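Local coordinates for addiction module toxin RelE (Helicobacter pylori, PDB 4LTT), which is a toxin of a type II toxin-antitoxin module and probably acts as an endoribonuclease that cuts messenger RNA, at residues 28-31 / 32-36; 69-73 / 74-78. One frame throughout, in Å; residues are numbered along the deposited sequence.

Contact 1: residues 28-31 / 32-36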
ATOM      1  N   ASN A  28      -3.181  -4.771  -7.859  1.00  6.23           N
ATOM      2  CA  ASN A  28      -3.229  -3.969  -9.043  1.00  6.35           C
ATOM      3  C   ASN A  28      -4.558  -3.235  -9.173  1.00  5.67           C
ATOM      4  O   ASN A  28      -4.586  -2.080  -9.655  1.00  5.74           O
ATOM      5  CB  ASN A  28      -2.892  -4.815 -10.292  1.00  7.52           C
ATOM      6  CG  ASN A  28      -1.463  -5.177 -10.398  1.00  8.67           C
ATOM      7  OD1 ASN A  28      -0.604  -4.481  -9.887  1.00  9.75           O
ATOM      8  ND2 ASN A  28      -1.200  -6.347 -10.993  1.00 11.05           N
ATOM      9  N   GLU A  29      -5.630  -3.914  -8.855  1.00  5.99           N
ATOM     10  CA  GLU A  29      -6.916  -3.255  -8.904  1.00  6.51           C
ATOM     11  C   GLU A  29      -7.033  -2.123  -7.906  1.00  6.15           C
ATOM     12  O   GLU A  29      -7.580  -1.043  -8.208  1.00  6.33           O
ATOM     13  CB  GLU A  29      -8.018  -4.269  -8.646  1.00  7.95           C
ATOM     14  CG  GLU A  29      -9.445  -3.776  -8.741  1.00 10.02           C
ATOM     15  CD  GLU A  29     -10.366  -4.818  -8.135  1.00 10.99           C
ATOM     16  OE1 GLU A  29     -10.328  -5.048  -6.903  1.00 15.76           O
ATOM     17  OE2 GLU A  29     -11.073  -5.463  -8.853  1.00 11.17           O
ATOM     18  N   VAL A  30      -6.529  -2.347  -6.696  1.00  6.00           N
ATOM     19  CA  VAL A  30      -6.505  -1.289  -5.648  1.00  6.72           C
ATOM     20  C   VAL A  30      -5.658  -0.082  -6.117  1.00  6.14           C
ATOM     21  O   VAL A  30      -6.097   1.071  -5.978  1.00  6.20           O
ATOM     22  CB  VAL A  30      -5.944  -1.842  -4.347  1.00  7.76           C
ATOM     23  CG1 VAL A  30      -5.554  -0.687  -3.342  1.00  8.66           C
ATOM     24  CG2 VAL A  30      -6.892  -2.853  -3.725  1.00  9.29           C
ATOM     25  N   ILE A  31      -4.482  -0.367  -6.702  1.00  6.08           N
ATOM     26  CA  ILE A  31      -3.638   0.706  -7.149  1.00  6.28           C
ATOM     27  C   ILE A  31      -4.367   1.533  -8.198  1.00  5.82           C
ATOM     28  O   ILE A  31      -4.318   2.778  -8.164  1.00  6.18           O
ATOM     29  CB  ILE A  31      -2.282   0.159  -7.657  1.00  6.70           C
ATOM     30  CG1 ILE A  31      -1.432  -0.293  -6.461  1.00  7.31           C
ATOM     31  CG2 ILE A  31      -1.551   1.214  -8.486  1.00  7.58           C
ATOM     32  CD1 ILE A  31      -0.269  -1.128  -6.859  1.00  7.86           C
ATOM     33  N   LEU A  32      -5.040   0.874  -9.153  1.00  5.77           N
ATOM     34  CA  LEU A  32      -5.715   1.644 -10.179  1.00  6.35           C
ATOM     35  C   LEU A  32      -6.815   2.529  -9.562  1.00  6.46           C
ATOM     36  O   LEU A  32      -6.974   3.713  -9.944  1.00  7.09           O
ATOM     37  CB  LEU A  32      -6.290   0.683 -11.228  1.00  7.08           C
ATOM     38  CG  LEU A  32      -7.073   1.412 -12.362  1.00  7.51           C
ATOM     39  CD1 LEU A  32      -6.185   2.339 -13.149  1.00  8.25           C
ATOM     40  CD2 LEU A  32      -7.771   0.364 -13.249  1.00  9.51           C
ATOM     41  N   THR A  33      -7.583   1.967  -8.636  1.00  6.25           N
ATOM     42  CA  THR A  33      -8.628   2.726  -7.965  1.00  6.88           C
ATOM     43  C   THR A  33      -8.048   3.966  -7.261  1.00  6.07           C
ATOM     44  O   THR A  33      -8.604   5.041  -7.396  1.00  6.41           O
ATOM     45  CB  THR A  33      -9.332   1.827  -6.944  1.00  7.41           C
ATOM     46  OG1 THR A  33      -9.906   0.723  -7.683  1.00  9.82           O
ATOM     47  CG2 THR A  33     -10.437   2.520  -6.203  1.00  8.92           C
ATOM     48  N   LEU A  34      -6.966   3.771  -6.520  1.00  5.50           N
ATOM     49  CA  LEU A  34      -6.312   4.896  -5.853  1.00  6.25           C
ATOM     50  C   LEU A  34      -5.768   5.909  -6.843  1.00  6.33           C
ATOM     51  O   LEU A  34      -5.895   7.124  -6.596  1.00  6.76           O
ATOM     52  CB  LEU A  34      -5.169   4.369  -4.990  1.00  6.23           C
ATOM     53  CG  LEU A  34      -5.591   3.540  -3.728  1.00  6.11           C
ATOM     54  CD1 LEU A  34      -4.387   2.963  -3.003  1.00  6.27           C
ATOM     55  CD2 LEU A  34      -6.468   4.360  -2.773  1.00  6.73           C
ATOM     56  N   ARG A  35      -5.201   5.485  -7.965  1.00  6.24           N
ATOM     57  CA  ARG A  35      -4.702   6.406  -8.938  1.00  6.45           C
ATOM     58  C   ARG A  35      -5.795   7.242  -9.528  1.00  6.94           C
ATOM     59  O   ARG A  35      -5.564   8.411  -9.948  1.00  6.98           O
ATOM     60  CB  ARG A  35      -4.026   5.644 -10.100  1.00  6.87           C
ATOM     61  CG  ARG A  35      -2.673   5.050  -9.696  1.00  6.88           C
ATOM     62  CD  ARG A  35      -1.972   4.358 -10.842  1.00  6.56           C
ATOM     63  NE  ARG A  35      -1.541   5.374 -11.835  1.00  7.58           N
ATOM     64  CZ  ARG A  35      -1.122   5.109 -13.054  1.00 10.00           C
ATOM     65  NH1 ARG A  35      -1.111   3.862 -13.516  1.00 13.66           N
ATOM     66  NH2 ARG A  35      -0.712   6.118 -13.806  1.00 11.65           N
ATOM     67  N   LYS A  36      -7.001   6.676  -9.570  1.00  6.62           N
ATOM     68  CA  LYS A  36      -8.155   7.388 -10.106  1.00  8.18           C
ATOM     69  C   LYS A  36      -8.877   8.200  -9.041  1.00  7.83           C
ATOM     70  O   LYS A  36      -9.950   8.811  -9.341  1.00  9.43           O
ATOM     71  CB  LYS A  36      -9.119   6.378 -10.742  1.00  7.52           C
ATOM     72  CG  LYS A  36      -8.562   5.755 -12.006  1.00  9.49           C
ATOM     73  CD  LYS A  36      -9.498   4.720 -12.612  1.00 12.01           C
ATOM     74  CE  LYS A  36     -10.760   5.319 -13.197  1.00 15.66           C
ATOM     75  NZ  LYS A  36     -11.615   4.325 -13.976  1.00 19.44           N
TER
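Val30 O receives the backbone N-H of Leu34 at 2.9 Å in a nearly straight bond, 170° at the hydrogen. The same i to i+4 pattern continues from Asn28 O to Leu32 N and from Glu29 O to Thr33 N, and it closes with Arg35 N bonded to Ile31 O at 2.9 Å, four consecutive bonds that carry the alpha helix to its C-terminal end. With OG1 beside its own backbone N (chi1 -60°), the Thr33 hydroxyl lies back along the helix, 3.0 Å from Glu29 O. One turn apart, Val30 and Leu34 run side by side in the same direction, CG1 of Val30 meeting CD1 of Leu34 at 3.8 Å. The neighbouring pair is less aligned. The Arg35 chain passes aslant over Ile31, its CD 4.0 Å from Ile31 CG2, while Arg35 CG sits 3.2 Å from Ile31 O. A bend at chi3 (69°) then turns the guanidinium out of this line, and its NE bonds to Leu2 O. The buried side of helix 25-35 rests on the sheet: Ile31 and Arg35 reach Leu4 of strand 3-6, Leu34 and Arg35 meet Leu76 of strand 75-82, and Leu34 also packs on Leu67 and Tyr69 of strand 65-72, whereas Val30 meets Phe44 of a loop.

Contact 2: residues 69-73 / 74-78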
ATOM      1  N   TYR A  69       0.516   4.032   1.660  1.00  5.43           N
ATOM      2  CA  TYR A  69       0.578   4.861   0.443  1.00  5.58           C
ATOM      3  C   TYR A  69       0.237   6.260   0.788  1.00  5.37           C
ATOM      4  O   TYR A  69      -0.281   6.571   1.870  1.00  6.02           O
ATOM      5  CB  TYR A  69      -0.368   4.301  -0.656  1.00  5.36           C
ATOM      6  CG  TYR A  69      -1.816   4.485  -0.299  1.00  5.32           C
ATOM      7  CD1 TYR A  69      -2.483   5.658  -0.685  1.00  5.65           C
ATOM      8  CD2 TYR A  69      -2.518   3.556   0.417  1.00  6.01           C
ATOM      9  CE1 TYR A  69      -3.833   5.826  -0.368  1.00  5.37           C
ATOM     10  CE2 TYR A  69      -3.842   3.743   0.784  1.00  5.66           C
ATOM     11  CZ  TYR A  69      -4.498   4.898   0.392  1.00  5.72           C
ATOM     12  OH  TYR A  69      -5.813   5.109   0.729  1.00  6.86           O
ATOM     13  N   LEU A  70       0.478   7.167  -0.159  1.00  5.30           N
ATOM     14  CA  LEU A  70       0.163   8.584  -0.000  1.00  5.94           C
ATOM     15  C   LEU A  70      -0.142   9.184  -1.353  1.00  6.26           C
ATOM     16  O   LEU A  70       0.645   9.051  -2.307  1.00  6.22           O
ATOM     17  CB  LEU A  70       1.357   9.326   0.648  1.00  6.74           C
ATOM     18  CG  LEU A  70       1.201  10.844   0.748  1.00  6.62           C
ATOM     19  CD1 LEU A  70       0.089  11.260   1.669  1.00  8.04           C
ATOM     20  CD2 LEU A  70       2.512  11.430   1.216  1.00  8.66           C
ATOM     21  N   VAL A  71      -1.195   9.984  -1.430  1.00  6.72           N
ATOM     22  CA  VAL A  71      -1.424  10.827  -2.604  1.00  7.12           C
ATOM     23  C   VAL A  71      -0.793  12.186  -2.294  1.00  7.93           C
ATOM     24  O   VAL A  71      -1.178  12.830  -1.288  1.00  8.28           O
ATOM     25  CB  VAL A  71      -2.924  10.944  -2.868  1.00  7.54           C
ATOM     26  CG1 VAL A  71      -3.202  11.997  -3.968  1.00 10.17           C
ATOM     27  CG2 VAL A  71      -3.498   9.647  -3.299  1.00  9.73           C
ATOM     28  N   LYS A  72       0.151  12.608  -3.091  1.00  8.39           N
ATOM     29  CA  LYS A  72       0.741  13.924  -2.846  1.00  9.71           C
ATOM     30  C   LYS A  72       1.129  14.514  -4.189  1.00  8.70           C
ATOM     31  O   LYS A  72       1.841  13.888  -4.951  1.00  8.17           O
ATOM     32  CB  LYS A  72       1.965  13.810  -1.995  1.00 10.45           C
ATOM     33  CG  LYS A  72       2.664  15.129  -1.770  1.00 11.16           C
ATOM     34  CD  LYS A  72       3.834  15.031  -0.870  1.00 12.57           C
ATOM     35  CE  LYS A  72       4.444  16.420  -0.676  1.00 14.13           C
ATOM     36  NZ  LYS A  72       5.586  16.325   0.285  1.00 17.65           N
ATOM     37  N   ASP A  73       0.738  15.773  -4.474  1.00 11.13           N
ATOM     38  CA  ASP A  73       1.317  16.509  -5.686  1.00 13.33           C
ATOM     39  C   ASP A  73       1.383  15.705  -7.044  1.00 13.40           C
ATOM     40  O   ASP A  73       2.334  15.583  -7.715  1.00 15.65           O
ATOM     41  CB  ASP A  73       2.660  17.042  -5.413  1.00 13.72           C
ATOM     42  CG  ASP A  73       2.671  18.018  -4.265  1.00 12.34           C
ATOM     43  OD1 ASP A  73       1.612  18.658  -4.027  1.00 13.03           O
ATOM     44  OD2 ASP A  73       3.728  18.063  -3.664  1.00 12.98           O
ATOM     45  N   ASP A  74       0.290  15.169  -7.309  1.00 12.68           N
ATOM     46  CA  ASP A  74       0.016  14.417  -8.535  1.00 10.38           C
ATOM     47  C   ASP A  74       0.641  13.040  -8.625  1.00  8.38           C
ATOM     48  O   ASP A  74       0.623  12.460  -9.720  1.00  8.88           O
ATOM     49  CB  ASP A  74       0.275  15.203  -9.813  1.00 13.71           C
ATOM     50  CG  ASP A  74      -0.751  14.842 -10.921  1.00 14.90           C
ATOM     51  OD1 ASP A  74      -1.937  14.662 -10.644  1.00 17.31           O
ATOM     52  OD2 ASP A  74      -0.336  14.747 -12.119  1.00 19.22           O
ATOM     53  N   GLU A  75       1.123  12.525  -7.507  1.00  7.50           N
ATOM     54  CA  GLU A  75       1.624  11.154  -7.438  1.00  7.13           C
ATOM     55  C   GLU A  75       0.835  10.326  -6.476  1.00  6.81           C
ATOM     56  O   GLU A  75       0.364  10.831  -5.418  1.00  6.90           O
ATOM     57  CB  GLU A  75       3.117  11.138  -7.021  1.00  8.72           C
ATOM     58  CG  GLU A  75       4.067  11.785  -8.007  1.00 10.61           C
ATOM     59  CD  GLU A  75       5.503  11.596  -7.522  1.00 13.32           C
ATOM     60  OE1 GLU A  75       5.810  11.637  -6.315  1.00 14.62           O
ATOM     61  OE2 GLU A  75       6.360  11.307  -8.423  1.00 18.67           O
ATOM     62  N   LEU A  76       0.748   9.027  -6.787  1.00  6.19           N
ATOM     63  CA  LEU A  76       0.417   8.035  -5.810  1.00  5.65           C
ATOM     64  C   LEU A  76       1.707   7.364  -5.395  1.00  5.06           C
ATOM     65  O   LEU A  76       2.362   6.729  -6.231  1.00  6.08           O
ATOM     66  CB  LEU A  76      -0.548   6.994  -6.423  1.00  6.10           C
ATOM     67  CG  LEU A  76      -0.810   5.801  -5.455  1.00  5.99           C
ATOM     68  CD1 LEU A  76      -1.499   6.252  -4.191  1.00  7.42           C
ATOM     69  CD2 LEU A  76      -1.657   4.813  -6.139  1.00  6.86           C
ATOM     70  N   ILE A  77       2.133   7.610  -4.168  1.00  5.86           N
ATOM     71  CA  ILE A  77       3.379   7.068  -3.617  1.00  5.95           C
ATOM     72  C   ILE A  77       3.072   5.761  -2.944  1.00  5.53           C
ATOM     73  O   ILE A  77       2.282   5.737  -1.988  1.00  6.23           O
ATOM     74  CB  ILE A  77       4.001   8.071  -2.634  1.00  7.11           C
ATOM     75  CG1 ILE A  77       4.359   9.402  -3.293  1.00  8.50           C
ATOM     76  CG2 ILE A  77       5.282   7.462  -2.041  1.00  7.67           C
ATOM     77  CD1 ILE A  77       4.519  10.535  -2.267  1.00 11.81           C
ATOM     78  N   LEU A  78       3.735   4.693  -3.357  1.00  5.40           N
ATOM     79  CA  LEU A  78       3.631   3.426  -2.678  1.00  5.70           C
ATOM     80  C   LEU A  78       4.840   3.195  -1.834  1.00  5.61           C
ATOM     81  O   LEU A  78       5.957   3.222  -2.337  1.00  6.49           O
ATOM     82  CB  LEU A  78       3.473   2.284  -3.688  1.00  6.84           C
ATOM     83  CG  LEU A  78       2.286   2.463  -4.675  1.00  7.29           C
ATOM     84  CD1 LEU A  78       2.048   1.150  -5.407  1.00  9.73           C
ATOM     85  CD2 LEU A  78       0.972   2.814  -3.927  1.00  8.25           C
TER
HETATM   86  O   HOH W   1       4.662  13.598  -4.818  1.00 17.83           O
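Tyr69 stands opposite Leu78 in an antiparallel non-hydrogen-bonded pair, its CB 3.8 Å from Leu78 CD2. Its CG stands between the backbone N and the carbonyl carbon (chi1 70°), and the ring crosses Leu76 at a slant, with Tyr69 CD1 3.7 Å from Leu76 CD1; the phenol oxygen bonds to Asp46 and Arg57. Leu70 follows in a hydrogen-bonded pair with Ile77: Leu70 N donates to Ile77 O, and Leu70 O accepts Ile77 N at 2.8 Å in a nearly straight bond (170°). On the face away from Tyr69 their side chains lie alongside one another, Leu70 CD2 4.1 Å from Ile77 CD1. Val71 returns to the Tyr69 face and sets CG2 4.0 Å from Leu76 CD1, so Leu76 CD1 touches both Tyr69 and Val71. Lys72 pairs with Glu75 through two backbone bonds. Lys72 N lies in the carbonyl plane of Glu75 O, but Glu75 N approaches Lys72 O from 48° above its plane. A water gives a second bond to Lys72 O, 2.8 Å away, and another to Glu75 OE1; the water thus ties the Glu75 carboxylate to the turn, and Asn5 ND2, bonded to the same OE1, ties it to strand 3-6. Asp73 and Asp74, both with positive phi, form the corners of the type I' turn of a two-residue beta hairpin. Strand 75-82 lies between strands 65-72 and 3-6, bonding to Lys3 and Asn5, while helix 25-35 covers the Tyr69, Leu76 and Leu78 face.

In the fold
Contact 1, the end of helix 25-35, comes first along the chain; contact 2, the tip of the hairpin of strands 65-72 and 75-82, follows much later. Their centres lie 12 Å apart, yet they meet directly as helix packs on sheet. Ile31 CD1 touches Leu78 CD1 at 3.6 Å, and Leu76 CD2 is 3.7 Å from both Leu34 CB and Arg35 CG. Leu34 CD2 also reaches Tyr69 OH. Ile31, Leu34, Leu76 and Leu78, with the Tyr69 ring, form part of the hydrophobic core between helix and sheet in this RelE-family toxin. Glu58, which binds copper in another structure of the protein, has its side chain about 6 Å from that of Tyr69 and about 10 Å from that of Leu34.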